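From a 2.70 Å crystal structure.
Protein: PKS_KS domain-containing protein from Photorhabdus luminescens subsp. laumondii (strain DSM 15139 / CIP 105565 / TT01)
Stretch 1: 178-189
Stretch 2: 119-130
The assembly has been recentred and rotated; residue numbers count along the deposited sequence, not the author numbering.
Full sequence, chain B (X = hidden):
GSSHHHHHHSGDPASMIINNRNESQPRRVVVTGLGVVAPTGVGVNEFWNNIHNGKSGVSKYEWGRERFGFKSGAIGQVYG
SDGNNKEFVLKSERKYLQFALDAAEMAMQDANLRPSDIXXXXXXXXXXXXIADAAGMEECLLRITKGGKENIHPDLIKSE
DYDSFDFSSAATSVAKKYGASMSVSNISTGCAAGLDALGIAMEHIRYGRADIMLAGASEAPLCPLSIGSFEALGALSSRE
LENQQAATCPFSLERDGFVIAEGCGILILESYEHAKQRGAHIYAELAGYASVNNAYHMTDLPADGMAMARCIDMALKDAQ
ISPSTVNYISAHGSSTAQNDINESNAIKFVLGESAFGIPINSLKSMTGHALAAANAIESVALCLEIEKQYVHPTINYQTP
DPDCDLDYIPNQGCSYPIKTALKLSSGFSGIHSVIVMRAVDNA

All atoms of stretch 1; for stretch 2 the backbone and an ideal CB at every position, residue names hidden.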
# COMPACT_ATOMS: atom_id res chain seq x y z
N TYR B 178 -13.57 -14.08 13.91
CA TYR B 178 -12.76 -14.78 14.95
C TYR B 178 -12.55 -13.89 16.19
O TYR B 178 -11.83 -14.32 17.10
CB TYR B 178 -11.42 -15.23 14.35
CG TYR B 178 -11.56 -16.01 13.07
CD1 TYR B 178 -12.14 -17.27 13.06
CD2 TYR B 178 -11.13 -15.48 11.86
CE1 TYR B 178 -12.28 -17.99 11.88
CE2 TYR B 178 -11.26 -16.19 10.68
CZ TYR B 178 -11.84 -17.45 10.69
OH TYR B 178 -11.98 -18.14 9.52
N GLY B 179 -13.17 -12.70 16.22
CA GLY B 179 -13.22 -11.81 17.39
C GLY B 179 -11.86 -11.22 17.73
O GLY B 179 -11.44 -11.34 18.90
N ALA B 180 -11.20 -10.61 16.75
CA ALA B 180 -9.91 -9.89 16.90
C ALA B 180 -10.17 -8.46 17.39
O ALA B 180 -10.81 -7.70 16.63
CB ALA B 180 -9.15 -9.90 15.60
N SER B 181 -9.71 -8.12 18.59
CA SER B 181 -9.92 -6.80 19.25
C SER B 181 -8.64 -5.95 19.22
O SER B 181 -8.75 -4.73 19.42
CB SER B 181 -10.43 -6.96 20.66
OG SER B 181 -11.57 -7.80 20.69
N MET B 182 -7.47 -6.57 18.99
CA MET B 182 -6.17 -5.87 18.81
C MET B 182 -6.13 -5.23 17.42
O MET B 182 -6.97 -5.61 16.57
CB MET B 182 -5.00 -6.86 18.97
CG MET B 182 -3.61 -6.25 18.85
SD MET B 182 -3.33 -4.85 19.96
CE MET B 182 -1.99 -4.02 19.12
N SER B 183 -5.21 -4.28 17.20
CA SER B 183 -4.98 -3.53 15.94
C SER B 183 -5.40 -4.35 14.71
O SER B 183 -4.82 -5.44 14.50
CB SER B 183 -3.54 -3.11 15.82
OG SER B 183 -3.26 -2.59 14.53
N VAL B 184 -6.35 -3.83 13.93
CA VAL B 184 -6.72 -4.33 12.57
C VAL B 184 -6.25 -3.28 11.55
O VAL B 184 -6.70 -2.12 11.66
CB VAL B 184 -8.23 -4.61 12.45
CG1 VAL B 184 -8.64 -5.00 11.04
CG2 VAL B 184 -8.68 -5.66 13.45
N SER B 185 -5.38 -3.67 10.62
CA SER B 185 -4.73 -2.76 9.64
C SER B 185 -4.84 -3.32 8.22
O SER B 185 -4.99 -4.55 8.07
CB SER B 185 -3.29 -2.50 10.01
OG SER B 185 -2.54 -3.71 10.00
N ASN B 186 -4.73 -2.43 7.24
CA ASN B 186 -4.71 -2.76 5.80
C ASN B 186 -3.55 -1.99 5.16
O ASN B 186 -3.71 -0.80 4.90
CB ASN B 186 -6.02 -2.46 5.08
CG ASN B 186 -5.91 -2.62 3.58
OD1 ASN B 186 -6.39 -1.79 2.82
ND2 ASN B 186 -5.28 -3.69 3.13
N ILE B 187 -2.40 -2.64 5.02
CA ILE B 187 -1.22 -2.01 4.36
C ILE B 187 -1.43 -2.19 2.86
O ILE B 187 -1.70 -3.31 2.45
CB ILE B 187 0.08 -2.64 4.89
CG1 ILE B 187 0.26 -2.32 6.37
CG2 ILE B 187 1.27 -2.19 4.07
CD1 ILE B 187 1.43 -3.00 7.01
N SER B 188 -1.31 -1.12 2.08
CA SER B 188 -1.56 -1.20 0.62
C SER B 188 -0.33 -0.77 -0.18
O SER B 188 -0.51 -0.16 -1.23
CB SER B 188 -2.77 -0.42 0.24
OG SER B 188 -2.67 0.92 0.69
N THR B 189 0.87 -1.06 0.32
CA THR B 189 2.13 -0.68 -0.35
C THR B 189 2.39 -1.50 -1.62
O THR B 189 3.47 -2.07 -1.72
CB THR B 189 3.31 -0.84 0.61
OG1 THR B 189 3.10 -2.06 1.31
CG2 THR B 189 3.41 0.29 1.60
N UNK B 119 -7.45 -15.01 23.08
CA UNK B 119 -7.76 -13.80 23.89
C UNK B 119 -7.92 -12.61 22.92
O UNK B 119 -6.91 -12.19 22.34
CB UNK B 119 -6.66 -13.52 24.92
N UNK B 120 -9.15 -12.11 22.77
CA UNK B 120 -9.53 -11.08 21.79
C UNK B 120 -8.64 -9.85 21.85
O UNK B 120 -8.22 -9.37 20.77
CB UNK B 120 -10.98 -10.66 22.01
N UNK B 121 -8.34 -9.36 23.05
CA UNK B 121 -7.56 -8.11 23.31
C UNK B 121 -6.13 -8.26 22.79
O UNK B 121 -5.52 -7.22 22.45
CB UNK B 121 -7.53 -7.78 24.80
N UNK B 122 -5.60 -9.49 22.75
CA UNK B 122 -4.19 -9.80 22.37
C UNK B 122 -4.13 -10.47 20.99
O UNK B 122 -3.07 -11.04 20.67
CB UNK B 122 -3.54 -10.71 23.41
N UNK B 123 -5.21 -10.40 20.21
CA UNK B 123 -5.34 -11.02 18.86
C UNK B 123 -5.76 -9.96 17.84
O UNK B 123 -6.86 -9.39 18.00
CB UNK B 123 -6.36 -12.16 18.88
N UNK B 124 -4.91 -9.71 16.83
CA UNK B 124 -5.11 -8.67 15.80
C UNK B 124 -4.97 -9.22 14.39
O UNK B 124 -4.35 -10.29 14.23
CB UNK B 124 -4.11 -7.53 16.00
N UNK B 125 -5.51 -8.50 13.40
CA UNK B 125 -5.51 -8.89 11.96
C UNK B 125 -4.64 -7.90 11.18
O UNK B 125 -4.57 -6.72 11.59
CB UNK B 125 -6.93 -8.92 11.39
N UNK B 126 -4.00 -8.37 10.10
CA UNK B 126 -3.20 -7.55 9.16
C UNK B 126 -3.23 -8.21 7.77
O UNK B 126 -2.26 -8.92 7.43
CB UNK B 126 -1.76 -7.40 9.65
N UNK B 127 -4.31 -7.99 7.02
CA UNK B 127 -4.50 -8.51 5.63
C UNK B 127 -4.28 -7.35 4.65
O UNK B 127 -5.08 -6.40 4.67
CB UNK B 127 -5.89 -9.12 5.44
N UNK B 128 -3.23 -7.45 3.83
CA UNK B 128 -2.79 -6.41 2.87
C UNK B 128 -3.40 -6.67 1.49
O UNK B 128 -3.89 -7.79 1.25
CB UNK B 128 -1.26 -6.37 2.77
N UNK B 129 -3.37 -5.65 0.62
CA UNK B 129 -3.87 -5.71 -0.78
C UNK B 129 -3.27 -4.54 -1.57
O UNK B 129 -3.00 -3.49 -0.95
CB UNK B 129 -5.40 -5.66 -0.83
N UNK B 130 -3.11 -4.71 -2.88
CA UNK B 130 -2.60 -3.64 -3.76
C UNK B 130 -3.77 -2.86 -4.36
O UNK B 130 -3.69 -1.63 -4.36
CB UNK B 130 -1.72 -4.22 -4.87

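Position 119 directs its CA-to-CB bond away from stretch 1, and its ideal CB has nothing of that stretch within 5.5 Å, so almost any side chain would serve; the residue is Asp119.

At 120 the bond points sideways into a narrow gap: the ideal CB lies 3.2 Å from Ser181 OG and 3.2 Å from Gly179 O. Both approaches are tight, which favours glycine, with alanine a strained alternative; phi/psi of -52/-45 would permit any residue. It is Gly120. Its CA makes a CA-H...O contact with Gly179 O at 3.5 Å, and Gly120 O accepts from Ser181 N at 2.9 Å and, weakly, from Met182 N at 3.4 Å.

Positions 121 and 122 both point away, so long polar chains fit as well as small ones. They are Arg121 and Arg122, the latter with its guanidinium hydrogen-bonded elsewhere in the structure.

From 123 the backbone is extended. The ideal CB at 123 points sideways, 4.7 Å from Ala180 CA, leaving room for a large apolar group to reach the Tyr178-Ala180 segment; leucine, methionine or an aromatic would suit. In Phe123, chi1 of 170° (t) brings the ring nearer: CD2 is 3.6 Å from Ala180 CB and CE2 3.9 Å from Tyr178 CB, while Tyr178 O and Gly179 O lie at the ring edge. Its backbone O accepts from Met182 N at 3.1 Å.

Position 124 points toward stretch 1, and its ideal CB would clash with Ser183 O at 2.7 Å and sit 3.2 Å from Met182 CG. Glycine is strongly indicated, and Gly124 is found.

At 125 the ideal CB is 4.2 Å from Val184 CG2 and 4.9 Å from Ala180 CB, an apolar setting for valine, isoleucine or leucine. Val125 packs CG2 against Ala180 CB at 3.7 Å, and its O accepts a weak bond from Ser185 N at 3.3 Å.

The ideal CB at 126 lies 3.8 Å from Ser185 OG; a small residue, alanine or serine, is plausible, and Ala126 occurs.

Position 127 points away, leaving its side chain unspecified by stretch 1. In Ile127 the backbone O accepts from Asn186 ND2 at 3.1 Å.

At 128 the ideal CB is already tight, 3.1 Å from Ile187 O, so glycine or alanine is expected; Ala128 has its methyl there.

Near 129, Asn186 ND2 is 4.4 Å from the ideal CB, so a small polar or branched chain could fit. Thr129 brings CG2 to 3.8 Å from Asn186 ND2, and its N donates weakly to Ile187 O at 3.4 Å.

Position 130 points away: Ala130.

Stretch 2 119-130: DGRRFGVAIATA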
# COMPACT_ATOMS: atom_id res chain seq x y z
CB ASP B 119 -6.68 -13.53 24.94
CG ASP B 119 -6.94 -12.31 25.81
OD1 ASP B 119 -8.13 -11.95 25.98
OD2 ASP B 119 -5.96 -11.73 26.31
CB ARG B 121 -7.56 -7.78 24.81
CG ARG B 121 -8.92 -7.38 25.37
CD ARG B 121 -8.89 -7.23 26.88
NE ARG B 121 -10.16 -6.76 27.41
CZ ARG B 121 -11.22 -7.53 27.67
NH1 ARG B 121 -12.32 -6.98 28.16
NH2 ARG B 121 -11.19 -8.83 27.44
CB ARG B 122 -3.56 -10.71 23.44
CG ARG B 122 -3.60 -10.14 24.85
CD ARG B 122 -2.59 -9.03 25.07
NE ARG B 122 -1.22 -9.53 25.08
CZ ARG B 122 -0.13 -8.78 25.20
NH1 ARG B 122 -0.23 -7.46 25.32
NH2 ARG B 122 1.06 -9.35 25.19
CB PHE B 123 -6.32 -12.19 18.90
CG PHE B 123 -6.70 -12.75 17.55
CD1 PHE B 123 -5.73 -13.08 16.61
CD2 PHE B 123 -8.03 -12.95 17.21
CE1 PHE B 123 -6.07 -13.58 15.37
CE2 PHE B 123 -8.38 -13.46 15.96
CZ PHE B 123 -7.40 -13.77 15.05
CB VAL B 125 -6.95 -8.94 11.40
CG1 VAL B 125 -6.97 -9.30 9.92
CG2 VAL B 125 -7.83 -9.90 12.19
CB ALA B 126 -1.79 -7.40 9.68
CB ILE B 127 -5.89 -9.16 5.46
CG1 ILE B 127 -6.06 -10.35 6.40
CG2 ILE B 127 -6.13 -9.55 4.01
CD1 ILE B 127 -7.48 -10.86 6.52
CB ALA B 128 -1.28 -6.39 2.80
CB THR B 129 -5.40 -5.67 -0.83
OG1 THR B 129 -5.81 -6.08 -2.14
CG2 THR B 129 -5.98 -4.31 -0.51
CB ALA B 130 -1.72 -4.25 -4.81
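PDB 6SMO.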